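PTS system, IIabc component (Clostridium difficile, PDB 3IPJ) probably serves as the EIIB domain of a sugar-transporting phosphotransferase system, passing a phosphoryl group through a phosphocysteine to the incoming sugar, perhaps trehalose. Local coordinates at residues Lys8-Leu13 / Asn73-Glu78; Glu12-Ile17 / Met82-Leu87; Ile42-Val47 / Lys54-Thr59. All coordinates share one frame; numbering follows the deposited sequence.

Interaction 1: residues Lys8-Leu13 / Asn73-Glu78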
loop_
_atom_site.group_PDB
_atom_site.type_symbol
_atom_site.label_atom_id
_atom_site.label_comp_id
_atom_site.label_asym_id
_atom_site.label_seq_id
_atom_site.Cartn_x
_atom_site.Cartn_y
_atom_site.Cartn_z
ATOM N N LYS A 8 -10.460 4.072 3.329
ATOM C CA LYS A 8 -10.396 5.260 2.423
ATOM C C LYS A 8 -8.955 5.529 1.929
ATOM O O LYS A 8 -8.717 5.677 0.750
ATOM C CB LYS A 8 -10.931 6.531 3.085
ATOM C CG LYS A 8 -12.346 6.388 3.551
ATOM C CD LYS A 8 -12.794 7.586 4.384
ATOM C CE LYS A 8 -12.387 8.885 3.742
ATOM N NZ LYS A 8 -13.402 9.341 2.720
ATOM N N ILE A 9 -7.996 5.591 2.854
ATOM C CA ILE A 9 -6.595 5.655 2.467
ATOM C C ILE A 9 -6.214 4.497 1.496
ATOM O O ILE A 9 -5.650 4.736 0.445
ATOM C CB ILE A 9 -5.665 5.636 3.739
ATOM C CG1 ILE A 9 -5.995 6.851 4.673
ATOM C CG2 ILE A 9 -4.159 5.527 3.333
ATOM C CD1 ILE A 9 -5.459 6.755 6.157
ATOM N N ALA A 10 -6.523 3.250 1.837
ATOM C CA ALA A 10 -6.187 2.122 0.952
ATOM C C ALA A 10 -6.764 2.384 -0.409
ATOM O O ALA A 10 -6.086 2.201 -1.425
ATOM C CB ALA A 10 -6.760 0.815 1.487
ATOM N N ASN A 11 -8.027 2.760 -0.470
ATOM C CA ASN A 11 -8.640 2.999 -1.785
ATOM C C ASN A 11 -8.025 4.147 -2.566
ATOM O O ASN A 11 -7.858 4.042 -3.807
ATOM C CB ASN A 11 -10.168 3.099 -1.698
ATOM C CG ASN A 11 -10.807 1.725 -1.764
ATOM O OD1 ASN A 11 -11.174 1.196 -0.749
ATOM N ND2 ASN A 11 -10.861 1.105 -2.972
ATOM N N GLU A 12 -7.704 5.234 -1.860
ATOM C CA GLU A 12 -7.079 6.381 -2.532
ATOM C C GLU A 12 -5.738 5.933 -3.064
ATOM O O GLU A 12 -5.381 6.261 -4.208
ATOM C CB GLU A 12 -6.928 7.576 -1.626
ATOM C CG GLU A 12 -8.307 8.233 -1.442
ATOM C CD GLU A 12 -8.403 9.448 -0.452
ATOM O OE1 GLU A 12 -7.404 10.213 -0.340
ATOM O OE2 GLU A 12 -9.531 9.673 0.173
ATOM N N LEU A 13 -4.977 5.193 -2.242
ATOM C CA LEU A 13 -3.662 4.713 -2.671
ATOM C C LEU A 13 -3.780 3.829 -3.920
ATOM O O LEU A 13 -3.055 4.079 -4.916
ATOM C CB LEU A 13 -2.932 4.008 -1.504
ATOM C CG LEU A 13 -2.473 4.998 -0.439
ATOM C CD1 LEU A 13 -1.793 4.240 0.760
ATOM C CD2 LEU A 13 -1.620 6.138 -0.992
ATOM N N ASN A 73 -0.300 -1.194 9.436
ATOM C CA ASN A 73 -0.991 -2.511 9.547
ATOM C C ASN A 73 -2.465 -2.438 9.271
ATOM O O ASN A 73 -3.005 -3.376 8.698
ATOM C CB ASN A 73 -0.820 -3.060 10.962
ATOM C CG ASN A 73 0.637 -3.195 11.356
ATOM O OD1 ASN A 73 1.223 -4.267 11.215
ATOM N ND2 ASN A 73 1.231 -2.119 11.830
ATOM N N LYS A 74 -3.103 -1.316 9.720
ATOM C CA LYS A 74 -4.537 -1.084 9.580
ATOM C C LYS A 74 -4.867 -0.826 8.113
ATOM O O LYS A 74 -5.909 -1.263 7.609
ATOM C CB LYS A 74 -4.969 0.091 10.453
ATOM C CG LYS A 74 -4.672 -0.234 11.936
ATOM C CD LYS A 74 -4.861 0.999 12.924
ATOM C CE LYS A 74 -4.282 0.684 14.370
ATOM N NZ LYS A 74 -5.151 -0.075 15.292
ATOM N N VAL A 75 -3.950 -0.149 7.411
ATOM C CA VAL A 75 -4.131 0.070 5.950
ATOM C C VAL A 75 -3.869 -1.242 5.216
ATOM O O VAL A 75 -4.613 -1.623 4.276
ATOM C CB VAL A 75 -3.242 1.198 5.419
ATOM C CG1 VAL A 75 -3.239 1.268 3.854
ATOM C CG2 VAL A 75 -3.717 2.512 6.075
ATOM N N TYR A 76 -2.864 -1.974 5.680
ATOM C CA TYR A 76 -2.581 -3.238 5.019
ATOM C C TYR A 76 -3.824 -4.186 5.115
ATOM O O TYR A 76 -4.192 -4.857 4.153
ATOM C CB TYR A 76 -1.303 -3.818 5.623
ATOM C CG TYR A 76 -0.874 -5.017 4.876
ATOM C CD1 TYR A 76 -0.349 -4.906 3.591
ATOM C CD2 TYR A 76 -0.992 -6.291 5.439
ATOM C CE1 TYR A 76 0.056 -6.057 2.857
ATOM C CE2 TYR A 76 -0.595 -7.431 4.697
ATOM C CZ TYR A 76 -0.078 -7.268 3.426
ATOM O OH TYR A 76 0.287 -8.328 2.721
ATOM N N ALA A 77 -4.454 -4.245 6.291
ATOM C CA ALA A 77 -5.614 -5.100 6.532
ATOM C C ALA A 77 -6.840 -4.762 5.600
ATOM O O ALA A 77 -7.653 -5.645 5.208
ATOM C CB ALA A 77 -5.999 -5.034 8.032
ATOM N N GLU A 78 -6.965 -3.487 5.224
ATOM C CA GLU A 78 -7.960 -3.097 4.250
ATOM C C GLU A 78 -7.546 -3.616 2.868
ATOM O O GLU A 78 -8.322 -4.265 2.210
ATOM C CB GLU A 78 -8.113 -1.585 4.267
ATOM C CG GLU A 78 -8.601 -1.125 5.614
ATOM C CD GLU A 78 -9.916 -1.798 6.041
ATOM O OE1 GLU A 78 -10.698 -2.267 5.163
ATOM O OE2 GLU A 78 -10.205 -1.796 7.279
#
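Val-75 of helix 71-79 meets Ile-9 and Ala-10 of helix 5-17, and Glu-78 closes the same contact one turn further on. The short helical segments cross at -67°, and their axes come within 8.7 Å of each other. Ala-10 sits at the crossing. Its CA is 5.8 Å from the CA of Val-75, a close approach that the small methyl side chain allows.

The packed part is built from aliphatic groups. Its closest pair is CB of Ala-10 and CB of Glu-78, 3.9 Å apart. Val-75 divides its two methyls between two residues. CG1 is anti to the backbone N (chi1 170°) and faces Ala-10, 4.2 Å from its CA. CG2 lies beside the backbone N and touches Ile-9, with 4.1 Å between the two CG2 atoms. The side chains of Ile-9 and Val-75 cross at about a right angle, so they meet through these branch methyls and do not lie alongside each other. Ile-9, Ala-10 and Val-75 are all buried.

The looser, more polar side starts at the Glu-78 carboxylate. Beyond CB the chain bends at chi2 (-56°) and turns this group away from residues 8-13. It has a weak hydrogen bond with Asn-7, one residue earlier on the same helix, and a long, weak ion pair with Lys-81.

The first and last helices of the EIIB domain pack together here, and Leu-13 and Val-75 both rest on Leu-32 of strand 31-36. No hydrogen bond or salt bridge joins the two segments. The contact between them therefore rests on shape and apolar burial. The methylene of Glu-78 shares in that burial, while its carboxylate has weak polar partners in Asn-7 and Lys-81.

Interaction 2: residues Glu12-Ile17 / Met82-Leu87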
loop_
_atom_site.group_PDB
_atom_site.type_symbol
_atom_site.label_atom_id
_atom_site.label_comp_id
_atom_site.label_asym_id
_atom_site.label_seq_id
_atom_site.Cartn_x
_atom_site.Cartn_y
_atom_site.Cartn_z
ATOM N N GLU A 12 -7.704 5.234 -1.860
ATOM C CA GLU A 12 -7.079 6.381 -2.532
ATOM C C GLU A 12 -5.738 5.933 -3.064
ATOM O O GLU A 12 -5.381 6.261 -4.208
ATOM C CB GLU A 12 -6.928 7.576 -1.626
ATOM C CG GLU A 12 -8.307 8.233 -1.442
ATOM C CD GLU A 12 -8.403 9.448 -0.452
ATOM O OE1 GLU A 12 -7.404 10.213 -0.340
ATOM O OE2 GLU A 12 -9.531 9.673 0.173
ATOM N N LEU A 13 -4.977 5.193 -2.242
ATOM C CA LEU A 13 -3.662 4.713 -2.671
ATOM C C LEU A 13 -3.780 3.829 -3.920
ATOM O O LEU A 13 -3.055 4.079 -4.916
ATOM C CB LEU A 13 -2.932 4.008 -1.504
ATOM C CG LEU A 13 -2.473 4.998 -0.439
ATOM C CD1 LEU A 13 -1.793 4.240 0.760
ATOM C CD2 LEU A 13 -1.620 6.138 -0.992
ATOM N N ILE A 14 -4.678 2.832 -3.894
ATOM C CA ILE A 14 -4.857 1.916 -5.056
ATOM C C ILE A 14 -5.236 2.762 -6.293
ATOM O O ILE A 14 -4.706 2.521 -7.407
ATOM C CB ILE A 14 -5.970 0.815 -4.863
ATOM C CG1 ILE A 14 -5.835 -0.013 -3.577
ATOM C CG2 ILE A 14 -5.980 -0.137 -6.025
ATOM C CD1 ILE A 14 -4.496 -0.356 -3.240
ATOM N N LYS A 15 -6.155 3.728 -6.111
ATOM C CA LYS A 15 -6.577 4.531 -7.197
ATOM C C LYS A 15 -5.444 5.379 -7.838
ATOM O O LYS A 15 -5.373 5.529 -9.061
ATOM C CB LYS A 15 -7.659 5.460 -6.766
ATOM C CG LYS A 15 -8.236 6.233 -7.951
ATOM C CD LYS A 15 -9.342 7.213 -7.469
ATOM C CE LYS A 15 -8.805 8.069 -6.287
ATOM N NZ LYS A 15 -9.761 8.468 -5.179
ATOM N N ILE A 16 -4.559 5.930 -7.022
ATOM C CA ILE A 16 -3.491 6.698 -7.586
ATOM C C ILE A 16 -2.387 5.833 -8.255
ATOM O O ILE A 16 -1.823 6.214 -9.284
ATOM C CB ILE A 16 -2.905 7.570 -6.484
ATOM C CG1 ILE A 16 -3.988 8.504 -5.927
ATOM C CG2 ILE A 16 -1.761 8.404 -7.000
ATOM C CD1 ILE A 16 -3.594 9.052 -4.535
ATOM N N ILE A 17 -2.067 4.691 -7.669
ATOM C CA ILE A 17 -1.021 3.793 -8.223
ATOM C C ILE A 17 -1.601 3.139 -9.482
ATOM O O ILE A 17 -0.941 3.035 -10.504
ATOM C CB ILE A 17 -0.631 2.750 -7.163
ATOM C CG1 ILE A 17 0.015 3.450 -5.949
ATOM C CG2 ILE A 17 0.210 1.578 -7.736
ATOM C CD1 ILE A 17 0.116 2.556 -4.684
ATOM N N MET A 82 -9.097 -6.545 -0.667
ATOM C CA MET A 82 -9.308 -6.009 -1.990
ATOM C C MET A 82 -8.938 -7.049 -3.066
ATOM O O MET A 82 -9.276 -6.893 -4.233
ATOM C CB MET A 82 -8.507 -4.699 -2.147
ATOM C CG MET A 82 -9.055 -3.478 -1.371
ATOM S SD MET A 82 -8.069 -1.973 -1.621
ATOM C CE MET A 82 -8.939 -0.967 -0.470
ATOM N N GLY A 83 -8.244 -8.117 -2.684
ATOM C CA GLY A 83 -7.938 -9.170 -3.631
ATOM C C GLY A 83 -6.609 -9.052 -4.380
ATOM O O GLY A 83 -6.222 -9.944 -5.143
ATOM N N LEU A 84 -5.889 -7.953 -4.204
ATOM C CA LEU A 84 -4.604 -7.842 -4.880
ATOM C C LEU A 84 -3.705 -8.931 -4.263
ATOM O O LEU A 84 -4.065 -9.529 -3.224
ATOM C CB LEU A 84 -4.022 -6.435 -4.725
ATOM C CG LEU A 84 -5.027 -5.298 -5.003
ATOM C CD1 LEU A 84 -6.225 -5.514 -4.188
ATOM C CD2 LEU A 84 -4.523 -3.961 -4.623
ATOM N N LYS A 85 -2.591 -9.239 -4.925
ATOM C CA LYS A 85 -1.572 -10.114 -4.398
ATOM C C LYS A 85 -0.883 -9.411 -3.201
ATOM O O LYS A 85 0.020 -8.598 -3.373
ATOM C CB LYS A 85 -0.580 -10.399 -5.546
ATOM C CG LYS A 85 0.378 -11.572 -5.404
ATOM C CD LYS A 85 1.085 -11.873 -6.775
ATOM C CE LYS A 85 2.522 -12.509 -6.619
ATOM N NZ LYS A 85 2.628 -13.937 -6.080
ATOM N N THR A 86 -1.327 -9.723 -2.000
ATOM C CA THR A 86 -0.694 -9.243 -0.780
ATOM C C THR A 86 0.161 -10.378 -0.266
ATOM O O THR A 86 -0.164 -11.568 -0.413
ATOM C CB THR A 86 -1.741 -8.733 0.268
ATOM O OG1 THR A 86 -2.742 -9.751 0.545
ATOM C CG2 THR A 86 -2.409 -7.380 -0.212
ATOM N N LEU A 87 1.285 -10.065 0.317
ATOM C CA LEU A 87 2.165 -11.175 0.479
ATOM C C LEU A 87 2.437 -11.433 1.929
ATOM O O LEU A 87 2.503 -12.603 2.304
ATOM C CB LEU A 87 3.423 -10.976 -0.368
ATOM C CG LEU A 87 3.060 -10.938 -1.872
ATOM C CD1 LEU A 87 4.250 -10.612 -2.742
ATOM C CD2 LEU A 87 2.425 -12.263 -2.285
#
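Ile-14 is the one residue of helix 5-17 through which residues 12-17 touch the chain at 82-87. It meets two side chains, Met-82 and Leu-84, and both contacts are apolar.

The sulfur contact is the closer one. SD of Met-82 lies 3.6 Å from CG1 of Ile-14. The Met-82 chain is extended beyond CG, with chi2 -179° and chi3 -175°, and so reaches across to the helix. The two side chains run past each other in opposite directions, and the sulfur meets a methylene along the way. The end of Met-82 continues over the helix to Ala-10.

The second contact is between methyl groups. Ile-14 and Leu-84 reach toward each other tip to tip, with CD1 of Ile-14 3.9 Å from CD2 of Leu-84. Thus the longer branch of Ile-14 uses its middle carbon for Met-82 and its end for Leu-84.

No polar bond crosses between the segments. Their backbones stay well apart: the nearest CA atoms, those of Ile-14 and Met-82, are 9.6 Å from each other. Side chains alone bridge the gap. Gly-83 makes the turn between the two contacting residues with a positive phi of 92°.

The contact lies near the surface, where the chain leaves helix 71-79. Leu-84 and Thr-86 also pack on Ile-25 of strand 22-27, and Leu-87 is backbone hydrogen-bonded to Ile-25. Elsewhere on helix 5-17, Leu-13 and Ile-16 face helix 44-48, and Ile-17 packs on Ile-22 of strand 22-27.

Interaction 3: residues Ile42-Val47 / Lys54-Thr59; sequences INDKKV and KGVFFT
The short helix that starts at Asp-44 lies beside strand 55-59, with the CA atoms of Asp-44 and Val-56 7.0 Å apart. Val-56 points toward the helix and fills the space between Asp-44 and Val-47. Its CG1 presses on CG1 of Val-47 at 3.4 Å, tighter than usual van der Waals contact. These two valines cross obliquely. CG2 of Val-56, set between its own backbone N and carbonyl carbon, touches CB of Asp-44 at 4.0 Å. Asp-44 thus offers its methylene to the strand. Its carboxylate is held by Tyr-63, which hydrogen-bonds OD1, and by Arg-39, which forms a salt bridge to OD2.

Asn-43 is the N-cap. With CG anti to the backbone N (chi1 -177°), its OD1 accepts weak bonds from Lys-45 N and Lys-46 N. Val-47 also packs on Leu-13 and Ile-16 of helix 5-17.

This is a capped short helix packed against an outermost strand of the four-stranded antiparallel sheet, as part of the α+β fold of the PTS EIIB type-1 domain. Glu-40, which binds zinc in a structure of this protein though no zinc is bound to it here, has its side chain about 9 Å from that of Asp-44.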
loop_
_atom_site.group_PDB
_atom_site.type_symbol
_atom_site.label_atom_id
_atom_site.label_comp_id
_atom_site.label_asym_id
_atom_site.label_seq_id
_atom_site.Cartn_x
_atom_site.Cartn_y
_atom_site.Cartn_z
ATOM N N ILE A 42 2.768 6.916 -11.775
ATOM C CA ILE A 42 2.271 7.139 -10.417
ATOM C C ILE A 42 2.601 8.615 -10.059
ATOM O O ILE A 42 3.778 9.029 -10.072
ATOM C CB ILE A 42 2.953 6.173 -9.372
ATOM C CG1 ILE A 42 2.717 4.692 -9.703
ATOM C CG2 ILE A 42 2.405 6.429 -7.934
ATOM C CD1 ILE A 42 3.396 3.777 -8.681
ATOM N N ASN A 43 1.550 9.389 -9.734
ATOM C CA ASN A 43 1.680 10.782 -9.422
ATOM C C ASN A 43 2.074 10.910 -7.930
ATOM O O ASN A 43 1.201 10.844 -7.025
ATOM C CB ASN A 43 0.323 11.467 -9.681
ATOM C CG ASN A 43 0.365 12.971 -9.446
ATOM O OD1 ASN A 43 1.322 13.494 -8.857
ATOM N ND2 ASN A 43 -0.668 13.677 -9.919
ATOM N N ASP A 44 3.369 11.048 -7.660
ATOM C CA ASP A 44 3.838 10.992 -6.275
ATOM C C ASP A 44 3.155 12.066 -5.456
ATOM O O ASP A 44 2.860 11.865 -4.281
ATOM C CB ASP A 44 5.362 11.209 -6.156
ATOM C CG ASP A 44 6.218 10.118 -6.848
ATOM O OD1 ASP A 44 5.675 9.107 -7.387
ATOM O OD2 ASP A 44 7.487 10.288 -6.837
ATOM N N LYS A 45 2.968 13.241 -6.055
ATOM C CA LYS A 45 2.424 14.395 -5.311
ATOM C C LYS A 45 1.019 14.104 -4.802
ATOM O O LYS A 45 0.635 14.598 -3.744
ATOM C CB LYS A 45 2.395 15.661 -6.177
ATOM C CG LYS A 45 3.782 16.083 -6.655
ATOM C CD LYS A 45 4.928 15.983 -5.570
ATOM C CE LYS A 45 4.843 17.181 -4.600
ATOM N NZ LYS A 45 6.004 17.210 -3.673
ATOM N N LYS A 46 0.253 13.335 -5.582
ATOM C CA LYS A 46 -1.084 12.968 -5.161
ATOM C C LYS A 46 -1.020 11.915 -4.076
ATOM O O LYS A 46 -1.857 11.912 -3.164
ATOM C CB LYS A 46 -1.925 12.397 -6.312
ATOM C CG LYS A 46 -2.881 13.333 -6.924
ATOM C CD LYS A 46 -3.169 12.808 -8.316
ATOM C CE LYS A 46 -4.223 13.637 -9.089
ATOM N NZ LYS A 46 -4.667 13.036 -10.418
ATOM N N VAL A 47 -0.059 10.993 -4.183
ATOM C CA VAL A 47 0.115 10.058 -3.099
ATOM C C VAL A 47 0.459 10.743 -1.786
ATOM O O VAL A 47 -0.099 10.412 -0.758
ATOM C CB VAL A 47 1.170 8.975 -3.400
ATOM C CG1 VAL A 47 1.235 8.036 -2.203
ATOM C CG2 VAL A 47 0.770 8.187 -4.711
ATOM N N LYS A 54 3.255 9.990 5.213
ATOM C CA LYS A 54 4.328 10.836 5.753
ATOM C C LYS A 54 5.319 11.209 4.633
ATOM O O LYS A 54 5.947 12.332 4.665
ATOM C CB LYS A 54 5.054 10.102 6.866
ATOM C CG LYS A 54 4.190 9.840 8.077
ATOM C CD LYS A 54 5.070 9.172 9.129
ATOM C CE LYS A 54 4.244 8.593 10.293
ATOM N NZ LYS A 54 3.179 9.560 10.899
ATOM N N GLY A 55 5.495 10.283 3.679
ATOM C CA GLY A 55 6.316 10.532 2.505
ATOM C C GLY A 55 6.182 9.353 1.553
ATOM O O GLY A 55 5.449 8.385 1.831
ATOM N N VAL A 56 6.863 9.437 0.421
ATOM C CA VAL A 56 6.867 8.330 -0.580
ATOM C C VAL A 56 8.251 8.210 -1.130
ATOM O O VAL A 56 8.950 9.230 -1.208
ATOM C CB VAL A 56 5.896 8.530 -1.772
ATOM C CG1 VAL A 56 4.481 8.555 -1.259
ATOM C CG2 VAL A 56 6.206 9.771 -2.530
ATOM N N PHE A 57 8.658 6.988 -1.489
ATOM C CA PHE A 57 9.941 6.755 -2.171
ATOM C C PHE A 57 9.749 5.592 -3.134
ATOM O O PHE A 57 9.009 4.625 -2.815
ATOM C CB PHE A 57 11.026 6.280 -1.196
ATOM C CG PHE A 57 11.628 7.335 -0.341
ATOM C CD1 PHE A 57 12.353 8.388 -0.914
ATOM C CD2 PHE A 57 11.563 7.222 1.055
ATOM C CE1 PHE A 57 12.960 9.344 -0.094
ATOM C CE2 PHE A 57 12.168 8.177 1.876
ATOM C CZ PHE A 57 12.847 9.244 1.301
ATOM N N PHE A 58 10.468 5.651 -4.265
ATOM C CA PHE A 58 10.558 4.503 -5.137
ATOM C C PHE A 58 12.026 4.038 -5.213
ATOM O O PHE A 58 12.964 4.843 -5.499
ATOM C CB PHE A 58 10.023 4.835 -6.547
ATOM C CG PHE A 58 10.203 3.708 -7.536
ATOM C CD1 PHE A 58 9.309 2.623 -7.564
ATOM C CD2 PHE A 58 11.248 3.718 -8.439
ATOM C CE1 PHE A 58 9.470 1.532 -8.474
ATOM C CE2 PHE A 58 11.408 2.652 -9.325
ATOM C CZ PHE A 58 10.519 1.564 -9.350
ATOM N N THR A 59 12.248 2.755 -4.951
ATOM C CA THR A 59 13.567 2.236 -5.182
ATOM C C THR A 59 13.423 0.749 -5.463
ATOM O O THR A 59 12.555 0.083 -4.835
ATOM C CB THR A 59 14.538 2.427 -3.961
ATOM O OG1 THR A 59 15.820 1.845 -4.284
ATOM C CG2 THR A 59 13.981 1.780 -2.700
#

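Interactions 1 and 2 both use helix 5-17 and share Glu-12 and Leu-13; their centres are 8 Å apart. Interaction 3 has neither segment on this helix but lies against it. Its centre is farther off, about 15 Å from that of interaction 1 and 14 Å from that of interaction 2. Along the chain, interaction 3 is nested inside the loops closed by the other two. Interactions 1 and 2 bring the C-terminal part of the chain back to the first helix. All three lie within the EIIB domain; they join helix 5-17 to the last helix and the following loop, and helix 44-48 to the sheet edge.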